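Local atomic coordinates of monooxygenase (PDB entry 2I7G), a protein that probably acts as a flavin-dependent monooxygenase of the luciferase-like family, built on a TIM barrel and paired as a two-chain assembly. Residues 109-112 / 113-116; 207-210 / 211-215. One frame throughout, in Å; residues are numbered along the deposited sequence.

Contact 1: 109-112 / 113-116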
ATOM      1  N   PRO B 109      -1.862  -0.985 -13.955  1.00 23.65           N
ATOM      2  CA  PRO B 109      -0.795  -1.982 -13.766  1.00 24.17           C
ATOM      3  C   PRO B 109       0.543  -1.372 -13.285  1.00 22.89           C
ATOM      4  O   PRO B 109       1.281  -2.063 -12.587  1.00 21.57           O
ATOM      5  CB  PRO B 109      -0.625  -2.629 -15.140  1.00 24.35           C
ATOM      6  CG  PRO B 109      -1.832  -2.247 -15.932  1.00 26.96           C
ATOM      7  CD  PRO B 109      -2.464  -1.045 -15.304  1.00 23.96           C
ATOM      8  N   VAL B 110       0.841  -0.130 -13.676  1.00 21.13           N
ATOM      9  CA  VAL B 110       2.033   0.537 -13.145  1.00 20.66           C
ATOM     10  C   VAL B 110       1.960   0.646 -11.607  1.00 20.10           C
ATOM     11  O   VAL B 110       2.902   0.274 -10.907  1.00 21.20           O
ATOM     12  CB  VAL B 110       2.314   1.906 -13.810  1.00 21.00           C
ATOM     13  CG1 VAL B 110       3.552   2.511 -13.174  1.00 22.77           C
ATOM     14  CG2 VAL B 110       2.509   1.715 -15.354  1.00 22.43           C
ATOM     15  N   ARG B 111       0.838   1.144 -11.094  1.00 20.41           N
ATOM     16  CA  ARG B 111       0.670   1.231  -9.636  1.00 20.87           C
ATOM     17  C   ARG B 111       0.700  -0.132  -8.964  1.00 20.47           C
ATOM     18  O   ARG B 111       1.327  -0.279  -7.917  1.00 20.79           O
ATOM     19  CB  ARG B 111      -0.642   1.944  -9.235  1.00 20.45           C
ATOM     20  CG  ARG B 111      -0.784   3.333  -9.816  1.00 20.15           C
ATOM     21  CD  ARG B 111       0.212   4.304  -9.144  1.00 20.52           C
ATOM     22  NE  ARG B 111      -0.136   5.683  -9.550  1.00 19.24           N
ATOM     23  CZ  ARG B 111       0.501   6.765  -9.136  1.00 22.78           C
ATOM     24  NH1 ARG B 111       1.519   6.665  -8.294  1.00 20.26           N
ATOM     25  NH2 ARG B 111       0.115   7.968  -9.566  1.00 19.60           N
ATOM     26  N   VAL B 112       0.003  -1.110  -9.551  1.00 21.23           N
ATOM     27  CA  VAL B 112      -0.038  -2.450  -8.985  1.00 20.86           C
ATOM     28  C   VAL B 112       1.400  -2.975  -8.908  1.00 19.93           C
ATOM     29  O   VAL B 112       1.835  -3.465  -7.860  1.00 20.68           O
ATOM     30  CB  VAL B 112      -0.951  -3.363  -9.831  1.00 21.19           C
ATOM     31  CG1 VAL B 112      -0.754  -4.840  -9.392  1.00 23.15           C
ATOM     32  CG2 VAL B 112      -2.443  -2.864  -9.645  1.00 21.50           C
ATOM     33  N   PHE B 113       2.148  -2.845  -9.991  1.00 20.25           N
ATOM     34  CA  PHE B 113       3.520  -3.333  -9.987  1.00 20.80           C
ATOM     35  C   PHE B 113       4.353  -2.637  -8.915  1.00 21.30           C
ATOM     36  O   PHE B 113       5.107  -3.287  -8.205  1.00 20.95           O
ATOM     37  CB  PHE B 113       4.182  -3.160 -11.352  1.00 22.31           C
ATOM     38  CG  PHE B 113       5.584  -3.731 -11.418  1.00 22.80           C
ATOM     39  CD1 PHE B 113       5.799  -5.116 -11.471  1.00 26.09           C
ATOM     40  CD2 PHE B 113       6.672  -2.897 -11.372  1.00 25.83           C
ATOM     41  CE1 PHE B 113       7.110  -5.645 -11.507  1.00 26.81           C
ATOM     42  CE2 PHE B 113       7.981  -3.420 -11.453  1.00 24.55           C
ATOM     43  CZ  PHE B 113       8.185  -4.791 -11.502  1.00 25.97           C
ATOM     44  N   GLN B 114       4.214  -1.319  -8.802  1.00 20.11           N
ATOM     45  CA  GLN B 114       4.989  -0.553  -7.810  1.00 19.69           C
ATOM     46  C   GLN B 114       4.624  -0.955  -6.385  1.00 19.89           C
ATOM     47  O   GLN B 114       5.502  -1.125  -5.516  1.00 19.99           O
ATOM     48  CB  GLN B 114       4.773   0.960  -7.999  1.00 19.41           C
ATOM     49  CG  GLN B 114       5.408   1.478  -9.302  1.00 18.99           C
ATOM     50  CD  GLN B 114       5.193   2.947  -9.479  1.00 21.34           C
ATOM     51  OE1 GLN B 114       4.103   3.464  -9.257  1.00 22.42           O
ATOM     52  NE2 GLN B 114       6.246   3.633  -9.909  1.00 22.51           N
ATOM     53  N   GLN B 115       3.337  -1.132  -6.139  1.00 20.33           N
ATOM     54  CA  GLN B 115       2.883  -1.527  -4.811  1.00 20.81           C
ATOM     55  C   GLN B 115       3.395  -2.922  -4.413  1.00 21.45           C
ATOM     56  O   GLN B 115       3.993  -3.107  -3.334  1.00 20.35           O
ATOM     57  CB  GLN B 115       1.352  -1.441  -4.727  1.00 20.93           C
ATOM     58  CG  GLN B 115       0.795   0.019  -4.772  1.00 21.93           C
ATOM     59  CD  GLN B 115      -0.653   0.023  -5.288  1.00 27.36           C
ATOM     60  OE1 GLN B 115      -1.307  -1.020  -5.331  1.00 27.83           O
ATOM     61  NE2 GLN B 115      -1.131   1.193  -5.718  1.00 24.60           N
ATOM     62  N   PHE B 116       3.249  -3.892  -5.316  1.00 21.54           N
ATOM     63  CA  PHE B 116       3.704  -5.253  -4.992  1.00 22.19           C
ATOM     64  C   PHE B 116       5.245  -5.373  -5.016  1.00 21.47           C
ATOM     65  O   PHE B 116       5.788  -6.194  -4.269  1.00 22.35           O
ATOM     66  CB  PHE B 116       3.036  -6.291  -5.884  1.00 21.87           C
ATOM     67  CG  PHE B 116       1.618  -6.572  -5.481  1.00 23.07           C
ATOM     68  CD1 PHE B 116       1.338  -7.627  -4.607  1.00 24.03           C
ATOM     69  CD2 PHE B 116       0.580  -5.756  -5.926  1.00 23.69           C
ATOM     70  CE1 PHE B 116      -0.030  -7.867  -4.195  1.00 26.80           C
ATOM     71  CE2 PHE B 116      -0.779  -5.998  -5.557  1.00 23.97           C
ATOM     72  CZ  PHE B 116      -1.067  -7.054  -4.672  1.00 26.40           C
TER
HETATM   73  O   HOH W   1       2.832   4.366  -7.011  1.00 17.66           O
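Arg111 and Gln114, three residues apart in the first turns of helix 109-122, are joined through one water: it accepts from Arg111 NH1 at 2.9 Å and donates to Gln114 OE1 at 2.7 Å. The water lies in the guanidinium plane, at its edge, while the amide of Gln114 is turned 55° out of that plane. Arg111 reaches this place because its chain bends at chi2 (-71°) and then runs straight to the guanidinium. That group is gripped mainly from the second subunit, by a salt bridge to Glu70, a hydrogen bond to Ser106 O and a cation-pi contact with Phe143 of that chain.

Apolar packing is carried by Val112 and Phe116, which lie side by side, CG1 of the valine 3.8 Å from ring atom CD2, and both side chains reach Ile129 of strand 127-131.

Two amide groups meet their i-4 neighbours. Val110 CG1 approaches Gln114 CD at 4.1 Å, the two side chains alongside each other. The Gln115 chain runs out extended beside Arg111, NE2 standing 3.6 Å from Arg111 CB, and its OE1 is hydrogen-bonded to Ser82 OG of the same chain.

Backbone bonds are regular: Phe113 N to Pro109 O is 2.8 Å, and Phe116 N to Val112 O, at 2.9 Å, is the straightest, with 172° at the hydrogen.

One helix start thus serves two chemistries, an apolar side turned to the barrel strand and a buried polar side at the subunit interface, where Glu70 of the second subunit would probably favour a charged Arg111 and the shared water ties Gln114 to it.

Contact 2: 207-210 / 211-215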
ATOM      1  N   VAL B 207      -9.072 -20.085 -18.735  1.00 29.87           N
ATOM      2  CA  VAL B 207      -8.097 -21.135 -18.452  1.00 28.88           C
ATOM      3  C   VAL B 207      -7.125 -21.348 -19.628  1.00 28.21           C
ATOM      4  O   VAL B 207      -5.901 -21.386 -19.446  1.00 27.20           O
ATOM      5  CB  VAL B 207      -8.807 -22.449 -18.121  1.00 28.98           C
ATOM      6  CG1 VAL B 207      -7.800 -23.529 -17.893  1.00 30.67           C
ATOM      7  CG2 VAL B 207      -9.651 -22.291 -16.856  1.00 30.79           C
ATOM      8  N   ALA B 208      -7.677 -21.488 -20.835  1.00 26.37           N
ATOM      9  CA  ALA B 208      -6.866 -21.684 -22.037  1.00 26.47           C
ATOM     10  C   ALA B 208      -5.931 -20.518 -22.293  1.00 25.96           C
ATOM     11  O   ALA B 208      -4.770 -20.697 -22.613  1.00 26.00           O
ATOM     12  CB  ALA B 208      -7.771 -21.936 -23.272  1.00 26.24           C
ATOM     13  N   ARG B 209      -6.430 -19.309 -22.109  1.00 26.25           N
ATOM     14  CA  ARG B 209      -5.591 -18.150 -22.334  1.00 27.27           C
ATOM     15  C   ARG B 209      -4.369 -18.168 -21.394  1.00 26.28           C
ATOM     16  O   ARG B 209      -3.237 -17.966 -21.854  1.00 26.89           O
ATOM     17  CB  ARG B 209      -6.409 -16.860 -22.181  1.00 28.11           C
ATOM     18  CG  ARG B 209      -5.687 -15.587 -22.643  1.00 31.85           C
ATOM     19  CD  ARG B 209      -5.010 -15.736 -24.008  1.00 35.49           C
ATOM     20  NE  ARG B 209      -4.061 -14.638 -24.235  1.00 40.06           N
ATOM     21  CZ  ARG B 209      -3.132 -14.621 -25.191  1.00 41.72           C
ATOM     22  NH1 ARG B 209      -2.316 -13.572 -25.302  1.00 43.54           N
ATOM     23  NH2 ARG B 209      -2.993 -15.656 -26.018  1.00 42.10           N
ATOM     24  N   ALA B 210      -4.594 -18.436 -20.107  1.00 25.81           N
ATOM     25  CA  ALA B 210      -3.500 -18.544 -19.129  1.00 24.76           C
ATOM     26  C   ALA B 210      -2.440 -19.591 -19.575  1.00 24.63           C
ATOM     27  O   ALA B 210      -1.238 -19.358 -19.468  1.00 25.03           O
ATOM     28  CB  ALA B 210      -4.078 -18.936 -17.785  1.00 25.19           C
ATOM     29  N   GLY B 211      -2.899 -20.747 -20.025  1.00 24.10           N
ATOM     30  CA  GLY B 211      -2.000 -21.816 -20.506  1.00 24.49           C
ATOM     31  C   GLY B 211      -1.188 -21.403 -21.731  1.00 25.89           C
ATOM     32  O   GLY B 211       0.016 -21.624 -21.781  1.00 25.10           O
ATOM     33  N   ALA B 212      -1.871 -20.820 -22.717  1.00 26.98           N
ATOM     34  CA  ALA B 212      -1.237 -20.317 -23.950  1.00 28.18           C
ATOM     35  C   ALA B 212      -0.158 -19.253 -23.653  1.00 28.62           C
ATOM     36  O   ALA B 212       0.818 -19.125 -24.397  1.00 29.31           O
ATOM     37  CB  ALA B 212      -2.284 -19.770 -24.882  1.00 27.54           C
HETATM   38  N   MSE B 213      -0.349 -18.496 -22.575  1.00 29.61           N
HETATM   39  CA  MSE B 213       0.593 -17.482 -22.118  1.00 31.18           C
HETATM   40  C   MSE B 213       1.618 -18.014 -21.118  1.00 29.82           C
HETATM   41  O   MSE B 213       2.509 -17.280 -20.689  1.00 29.03           O
HETATM   42  CB  MSE B 213      -0.172 -16.339 -21.473  1.00 29.75           C
HETATM   43  CG  MSE B 213      -0.996 -15.524 -22.455  1.00 33.93           C
HETATM   44 SE   MSE B 213      -1.976 -14.114 -21.527  0.62 37.49          SE
HETATM   45  CE  MSE B 213      -2.762 -15.099 -20.064  1.00 43.55           C
ATOM     46  N   GLY B 214       1.462 -19.277 -20.740  1.00 29.28           N
ATOM     47  CA  GLY B 214       2.419 -19.953 -19.890  1.00 29.31           C
ATOM     48  C   GLY B 214       2.453 -19.380 -18.478  1.00 28.74           C
ATOM     49  O   GLY B 214       3.510 -19.383 -17.857  1.00 30.65           O
ATOM     50  N   LEU B 215       1.314 -18.885 -17.969  1.00 26.56           N
ATOM     51  CA  LEU B 215       1.230 -18.323 -16.612  1.00 25.06           C
ATOM     52  C   LEU B 215       0.592 -19.344 -15.650  1.00 23.14           C
ATOM     53  O   LEU B 215      -0.248 -20.129 -16.090  1.00 22.70           O
ATOM     54  CB  LEU B 215       0.364 -17.069 -16.621  1.00 25.33           C
ATOM     55  CG  LEU B 215       1.000 -15.931 -17.452  1.00 26.52           C
ATOM     56  CD1 LEU B 215      -0.016 -14.846 -17.618  1.00 28.98           C
ATOM     57  CD2 LEU B 215       2.190 -15.412 -16.688  1.00 29.40           C
TER
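Helix 204-212 ends in a Schellman motif, Gly214 taking positive phi (67°) while Leu215 N returns to Ala210 O at 3.0 Å and Gly214 N to Gly211 O at 2.9 Å, with a weak further bond from Met213 N to Ala210 O, as the chain leaves the helical path.

Among side chains, Arg209 and Met213, a selenomethionine, carry the contact, crossing at about a right angle. Met213 CG sits over the centre of one face of the Arg209 guanidinium, 3.6 Å from CZ, and its selenium SE comes within 3.5 Å of Arg209 NE. Arg209 starts with CG opposite the backbone N (chi1 -169°) and bends at chi2, which carries the flat group across the selenomethionine chain. A bend at chi3 brings Met213 CE back over the helix, to 3.6 Å from Ala210 CA. Ala212 CB lies 4.3 Å from Arg209 NH2, set obliquely to the guanidinium.

The surroundings divide this helix end between solvent and core. Arg209 is exposed, whereas Leu215 packs on Leu158 and Leu162 of helix 150-166 and on Ile198 of strand 196-200; Met213 also rests on Leu158. Towards helix 230-242, Val207 touches Tyr236 and Ala208 touches Ala239, and the Tyr236 hydroxyl bonds Leu215 O. The capped end thereby hands the chain on to strand 217-220 between two flanking helices.

How the contacts relate
Contact 1 precedes contact 2 along the chain, and their centres lie 22 Å apart, with nearest atoms about 12 Å apart and no touch. Each belongs to a beta-alpha-beta unit of the same parallel barrel sheet: strand 96-99, helix 109-122, strand 127-131 for contact 1, and strand 196-200, helix 204-212, strand 217-220 for contact 2. Strands 127-131 and 196-200 are neighbours in the sheet, and helix 150-166 touches side chains of both contacts. Contact 1 opens its helix and faces the second subunit; contact 2 closes its helix and is touched by no other chain of the assembly, so only the former takes part in dimer packing.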